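Local structure of probable starch synthase 4, chloroplastic/amyloplastic (Arabidopsis thaliana, 6GNE) at residues Lys256-Ser268 with Phe481-Leu493. The protein is probably a plastid starch synthase, a glycosyltransferase of the GT-B fold with two Rossmann-like halves facing each other across a cleft. Residues are numbered along the deposited sequence; the frame is centred on the assembly and turned at random.
With AC1 (4,6-dideoxy-4-{[(1S,4R,5S,6S)-4,5,6-trihydroxy-3-(hydroxymethyl)cyclohex-2-en-1-yl]amino}-alpha-D-glucopyranose), chain C.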
loop_
_atom_site.group_PDB
_atom_site.type_symbol
_atom_site.label_atom_id
_atom_site.label_comp_id
_atom_site.label_asym_id
_atom_site.label_seq_id
_atom_site.Cartn_x
_atom_site.Cartn_y
_atom_site.Cartn_z
ATOM N N LYS A 256 -20.596 -5.582 -8.500
ATOM C CA LYS A 256 -19.991 -5.778 -7.176
ATOM C C LYS A 256 -18.561 -5.224 -7.050
ATOM O O LYS A 256 -17.958 -5.365 -5.984
ATOM C CB LYS A 256 -20.013 -7.260 -6.769
ATOM C CG LYS A 256 -19.030 -8.153 -7.504
ATOM C CD LYS A 256 -19.317 -9.642 -7.268
ATOM C CE LYS A 256 -18.226 -10.483 -7.927
ATOM N NZ LYS A 256 -18.326 -11.922 -7.563
ATOM N N PHE A 257 -18.060 -4.590 -8.117
ATOM C CA PHE A 257 -16.701 -4.035 -8.188
ATOM C C PHE A 257 -16.738 -2.537 -8.026
ATOM O O PHE A 257 -17.417 -1.846 -8.765
ATOM C CB PHE A 257 -16.042 -4.345 -9.541
ATOM C CG PHE A 257 -14.652 -3.771 -9.707
ATOM C CD1 PHE A 257 -13.672 -3.967 -8.747
ATOM C CD2 PHE A 257 -14.319 -3.063 -10.861
ATOM C CE1 PHE A 257 -12.390 -3.444 -8.924
ATOM C CE2 PHE A 257 -13.045 -2.570 -11.049
ATOM C CZ PHE A 257 -12.080 -2.741 -10.072
ATOM N N ILE A 258 -15.984 -2.022 -7.079
ATOM C CA ILE A 258 -15.959 -0.583 -6.870
ATOM C C ILE A 258 -14.578 -0.117 -6.404
ATOM O O ILE A 258 -13.913 -0.823 -5.697
ATOM C CB ILE A 258 -17.091 -0.147 -5.917
ATOM C CG1 ILE A 258 -17.212 1.380 -5.885
ATOM C CG2 ILE A 258 -16.893 -0.741 -4.531
ATOM C CD1 ILE A 258 -18.603 1.848 -5.509
ATOM N N GLY A 259 -14.181 1.069 -6.841
ATOM C CA GLY A 259 -12.919 1.668 -6.465
ATOM C C GLY A 259 -13.124 2.662 -5.344
ATOM O O GLY A 259 -13.960 3.539 -5.458
ATOM N N ILE A 260 -12.350 2.520 -4.268
ATOM C CA ILE A 260 -12.476 3.368 -3.084
ATOM C C ILE A 260 -11.085 3.877 -2.724
ATOM O O ILE A 260 -10.178 3.076 -2.428
ATOM C CB ILE A 260 -13.022 2.587 -1.870
ATOM C CG1 ILE A 260 -14.456 2.116 -2.109
ATOM C CG2 ILE A 260 -12.974 3.443 -0.606
ATOM C CD1 ILE A 260 -14.922 1.075 -1.085
ATOM N N LEU A 261 -10.950 5.202 -2.711
ATOM C CA LEU A 261 -9.673 5.861 -2.430
ATOM C C LEU A 261 -9.211 5.532 -1.026
ATOM O O LEU A 261 -9.946 5.770 -0.068
ATOM C CB LEU A 261 -9.791 7.384 -2.590
ATOM C CG LEU A 261 -8.482 8.183 -2.634
ATOM C CD1 LEU A 261 -7.568 7.810 -3.814
ATOM C CD2 LEU A 261 -8.832 9.668 -2.643
ATOM N N ASN A 262 -8.008 4.962 -0.912
ATOM C CA ASN A 262 -7.409 4.720 0.406
ATOM C C ASN A 262 -7.352 6.045 1.218
ATOM O O ASN A 262 -7.149 7.134 0.650
ATOM C CB ASN A 262 -5.976 4.199 0.289
ATOM C CG ASN A 262 -5.868 2.814 -0.301
ATOM O OD1 ASN A 262 -4.815 2.474 -0.857
ATOM N ND2 ASN A 262 -6.893 1.980 -0.124
ATOM N N GLY A 263 -7.580 5.954 2.522
ATOM C CA GLY A 263 -7.059 6.946 3.449
ATOM C C GLY A 263 -5.664 6.576 3.943
ATOM O O GLY A 263 -5.046 5.615 3.480
ATOM N N ILE A 264 -5.165 7.386 4.871
ATOM C CA ILE A 264 -3.963 7.086 5.660
ATOM C C ILE A 264 -4.328 7.206 7.131
ATOM O O ILE A 264 -5.288 7.918 7.515
ATOM C CB ILE A 264 -2.763 8.019 5.338
ATOM C CG1 ILE A 264 -3.074 9.485 5.635
ATOM C CG2 ILE A 264 -2.356 7.887 3.874
ATOM C CD1 ILE A 264 -1.868 10.388 5.530
ATOM N N ASP A 265 -3.541 6.519 7.945
ATOM C CA ASP A 265 -3.708 6.546 9.378
ATOM C C ASP A 265 -3.222 7.890 9.893
ATOM O O ASP A 265 -2.053 8.053 10.155
ATOM C CB ASP A 265 -2.938 5.394 10.012
ATOM C CG ASP A 265 -3.201 5.266 11.487
ATOM O OD1 ASP A 265 -3.498 6.276 12.155
ATOM O OD2 ASP A 265 -3.077 4.137 12.003
ATOM N N THR A 266 -4.133 8.843 10.041
ATOM C CA THR A 266 -3.769 10.174 10.497
ATOM C C THR A 266 -3.435 10.306 12.009
ATOM O O THR A 266 -3.152 11.401 12.461
ATOM C CB THR A 266 -4.820 11.227 10.108
ATOM O OG1 THR A 266 -6.101 10.801 10.551
ATOM C CG2 THR A 266 -4.849 11.420 8.623
ATOM N N ASP A 267 -3.461 9.210 12.768
ATOM C CA ASP A 267 -2.908 9.179 14.132
ATOM C C ASP A 267 -1.419 8.843 14.104
ATOM O O ASP A 267 -0.636 9.541 14.725
ATOM C CB ASP A 267 -3.682 8.206 15.031
ATOM C CG ASP A 267 -5.095 8.679 15.321
ATOM O OD1 ASP A 267 -5.302 9.896 15.476
ATOM O OD2 ASP A 267 -6.019 7.836 15.403
ATOM N N SER A 268 -1.040 7.780 13.388
ATOM C CA SER A 268 0.382 7.488 13.071
ATOM C C SER A 268 1.062 8.574 12.250
ATOM O O SER A 268 2.162 9.002 12.573
ATOM C CB SER A 268 0.514 6.174 12.309
ATOM O OG SER A 268 0.462 5.085 13.208
ATOM N N PHE A 481 -7.287 13.470 5.313
ATOM C CA PHE A 481 -6.765 12.240 4.689
ATOM C C PHE A 481 -7.078 10.990 5.492
ATOM O O PHE A 481 -6.650 9.904 5.133
ATOM C CB PHE A 481 -5.251 12.335 4.470
ATOM C CG PHE A 481 -4.849 13.450 3.573
ATOM C CD1 PHE A 481 -5.171 13.408 2.223
ATOM C CD2 PHE A 481 -4.198 14.573 4.079
ATOM C CE1 PHE A 481 -4.814 14.446 1.373
ATOM C CE2 PHE A 481 -3.855 15.627 3.226
ATOM C CZ PHE A 481 -4.161 15.561 1.870
ATOM N N SER A 482 -7.847 11.129 6.563
ATOM C CA SER A 482 -8.166 9.975 7.413
ATOM C C SER A 482 -8.994 8.905 6.660
ATOM O O SER A 482 -9.434 9.135 5.539
ATOM C CB SER A 482 -8.927 10.439 8.640
ATOM O OG SER A 482 -10.227 10.791 8.267
ATOM N N TRP A 483 -9.208 7.746 7.274
ATOM C CA TRP A 483 -10.112 6.730 6.703
ATOM C C TRP A 483 -11.592 7.039 6.910
ATOM O O TRP A 483 -12.411 6.396 6.280
ATOM C CB TRP A 483 -9.804 5.342 7.262
ATOM C CG TRP A 483 -8.658 4.733 6.602
ATOM C CD1 TRP A 483 -7.354 4.799 6.993
ATOM C CD2 TRP A 483 -8.687 3.967 5.412
ATOM N NE1 TRP A 483 -6.563 4.102 6.115
ATOM C CE2 TRP A 483 -7.355 3.583 5.132
ATOM C CE3 TRP A 483 -9.704 3.542 4.566
ATOM C CZ2 TRP A 483 -7.013 2.826 4.022
ATOM C CZ3 TRP A 483 -9.364 2.767 3.448
ATOM C CH2 TRP A 483 -8.017 2.430 3.192
ATOM N N GLY A 484 -11.943 8.020 7.748
ATOM C CA GLY A 484 -13.345 8.385 7.996
ATOM C C GLY A 484 -14.317 8.118 6.840
ATOM O O GLY A 484 -15.243 7.284 6.920
ATOM N N SER A 485 -14.059 8.796 5.741
ATOM C CA SER A 485 -14.927 8.730 4.582
ATOM C C SER A 485 -14.948 7.338 3.893
ATOM O O SER A 485 -16.023 6.765 3.644
ATOM C CB SER A 485 -14.457 9.776 3.599
ATOM O OG SER A 485 -15.512 10.120 2.792
ATOM N N SER A 486 -13.763 6.811 3.590
ATOM C CA SER A 486 -13.638 5.534 2.881
ATOM C C SER A 486 -13.926 4.300 3.733
ATOM O O SER A 486 -14.375 3.290 3.192
ATOM C CB SER A 486 -12.263 5.383 2.233
ATOM O OG SER A 486 -12.178 6.272 1.173
ATOM N N ALA A 487 -13.638 4.350 5.033
ATOM C CA ALA A 487 -14.055 3.284 5.940
ATOM C C ALA A 487 -15.585 3.143 6.022
ATOM O O ALA A 487 -16.111 2.030 6.082
ATOM C CB ALA A 487 -13.464 3.499 7.312
ATOM N N THR A 488 -16.286 4.272 6.023
ATOM C CA THR A 488 -17.758 4.297 5.896
ATOM C C THR A 488 -18.255 3.640 4.594
ATOM O O THR A 488 -19.263 2.965 4.614
ATOM C CB THR A 488 -18.324 5.752 6.009
ATOM O OG1 THR A 488 -17.840 6.382 7.194
ATOM C CG2 THR A 488 -19.793 5.744 6.115
ATOM N N GLN A 489 -17.569 3.836 3.469
ATOM C CA GLN A 489 -17.974 3.161 2.211
ATOM C C GLN A 489 -17.764 1.637 2.260
ATOM O O GLN A 489 -18.623 0.888 1.761
ATOM C CB GLN A 489 -17.262 3.668 0.982
ATOM C CG GLN A 489 -17.398 5.129 0.641
ATOM C CD GLN A 489 -16.763 5.423 -0.721
ATOM O OE1 GLN A 489 -15.839 6.255 -0.853
ATOM N NE2 GLN A 489 -17.233 4.693 -1.735
ATOM N N TYR A 490 -16.649 1.183 2.840
ATOM C CA TYR A 490 -16.432 -0.253 3.051
ATOM C C TYR A 490 -17.503 -0.856 4.000
ATOM O O TYR A 490 -18.044 -1.933 3.741
ATOM C CB TYR A 490 -15.018 -0.552 3.588
ATOM C CG TYR A 490 -13.909 -0.614 2.549
ATOM C CD1 TYR A 490 -13.631 -1.786 1.867
ATOM C CD2 TYR A 490 -13.122 0.486 2.271
ATOM C CE1 TYR A 490 -12.618 -1.852 0.929
ATOM C CE2 TYR A 490 -12.107 0.421 1.346
ATOM C CZ TYR A 490 -11.854 -0.745 0.673
ATOM O OH TYR A 490 -10.844 -0.799 -0.264
ATOM N N GLU A 491 -17.789 -0.139 5.085
ATOM C CA GLU A 491 -18.791 -0.542 6.060
ATOM C C GLU A 491 -20.156 -0.764 5.396
ATOM O O GLU A 491 -20.841 -1.781 5.687
ATOM C CB GLU A 491 -18.869 0.504 7.181
ATOM C CG GLU A 491 -19.968 0.291 8.235
ATOM C CD GLU A 491 -20.121 1.472 9.184
ATOM O OE1 GLU A 491 -20.061 1.273 10.409
ATOM O OE2 GLU A 491 -20.293 2.620 8.725
ATOM N N GLU A 492 -20.561 0.185 4.532
ATOM C CA GLU A 492 -21.835 0.095 3.785
ATOM C C GLU A 492 -21.856 -1.083 2.815
ATOM O O GLU A 492 -22.908 -1.681 2.638
ATOM C CB GLU A 492 -22.194 1.409 3.058
ATOM C CG GLU A 492 -22.623 2.548 4.006
ATOM C CD GLU A 492 -22.651 3.974 3.385
ATOM O OE1 GLU A 492 -22.132 4.194 2.240
ATOM O OE2 GLU A 492 -23.202 4.892 4.068
ATOM N N LEU A 493 -20.706 -1.425 2.219
ATOM C CA LEU A 493 -20.595 -2.638 1.412
ATOM C C LEU A 493 -20.738 -3.897 2.253
ATOM O O LEU A 493 -21.437 -4.823 1.840
ATOM C CB LEU A 493 -19.298 -2.668 0.607
ATOM C CG LEU A 493 -19.128 -1.605 -0.484
ATOM C CD1 LEU A 493 -17.678 -1.575 -0.965
ATOM C CD2 LEU A 493 -20.105 -1.738 -1.666
HETATM C C1 AC1 C . 2.770 -5.795 -3.053
HETATM O O2 AC1 C . 0.691 -6.683 -3.933
HETATM C C2 AC1 C . 1.279 -5.538 -3.293
HETATM C C4A AC1 C . -1.365 1.333 -3.521
HETATM C C3 AC1 C . 1.051 -4.239 -4.082
HETATM O O3 AC1 C . -0.363 -4.059 -4.197
HETATM C C4 AC1 C . 1.731 -3.068 -3.365
HETATM N N4A AC1 C . 1.514 -1.751 -3.990
HETATM C C5 AC1 C . 3.215 -3.433 -3.278
HETATM O O5 AC1 C . 3.369 -4.622 -2.500
HETATM C C6 AC1 C . 4.059 -2.379 -2.581
HETATM C C1B AC1 C . 0.200 -1.111 -4.146
HETATM C C2B AC1 C . 0.198 0.113 -5.097
HETATM O O2B AC1 C . 1.423 0.262 -5.842
HETATM C C3B AC1 C . -0.146 1.437 -4.424
HETATM O O3B AC1 C . -0.516 2.338 -5.464
HETATM O O4 AC1 C . -1.562 2.584 -2.858
HETATM C C5B AC1 C . -1.235 0.203 -2.545
HETATM C C7B AC1 C . -0.478 -0.867 -2.812
HETATM C C6B AC1 C . -2.023 0.235 -1.256
HETATM O O6B AC1 C . -3.431 0.220 -1.522
HETATM O O HOH W 1 -9.435 1.431 -0.604
HETATM O O HOH W 2 -3.833 3.696 5.015
HETATM O O HOH W 3 -7.607 7.238 9.651
#
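Ile260 pushes its side chain against the helix that carries Ser486, Tyr490 and Leu493, the last two being its apolar partners. Its CD1 sits squarely over the Tyr490 ring, 3.8 Å from the ring centroid and 12° off the normal, a CH-pi contact, and meets Leu493 CD1 tip to tip. The other branch, CG2, is anti to the backbone N (CG1 at chi1 -65°), which carries it to CE2 of Tyr490 and against Ser486. Ile258 CG2 extends the patch, 3.7 Å from Leu493 CD1.

Seven residues before Tyr490, the Trp483 indole lies over the backbone at Gly263, whose CA stands 3.8 Å from the centroid of the five-membered ring, again nearly along the normal. Asn262 runs beside the benzo end, its amide plane turned 46° from the ring.

Polar groups frame this core. Ser486 OG donates to Leu261 O at 2.6 Å, in the carbonyl plane, while Ile264 N gives Phe481 O a nearly straight bond of 2.9 Å. Three waters bridge the segments: one joins Ile260 O to Tyr490 OH, which also pairs with Thr227; another links Gly263 O to Trp483 NE1; the third connects Ile264 O with Trp483 N. Asn262 OD1 accepts from O6B of the bound AC1 at 2.7 Å, so the packed loop reaches the glycan pocket directly.

Strand 257-259 pairs in parallel with strand 225-228 in the sheet of the N-terminal half, and Leu493 also touches Ile225. The C-terminal helix 484-499 thus crosses back onto that half, as in other GT-B enzymes, with Trp483 and Ala487 against helix 27-41 and Phe481 against helix 402-408.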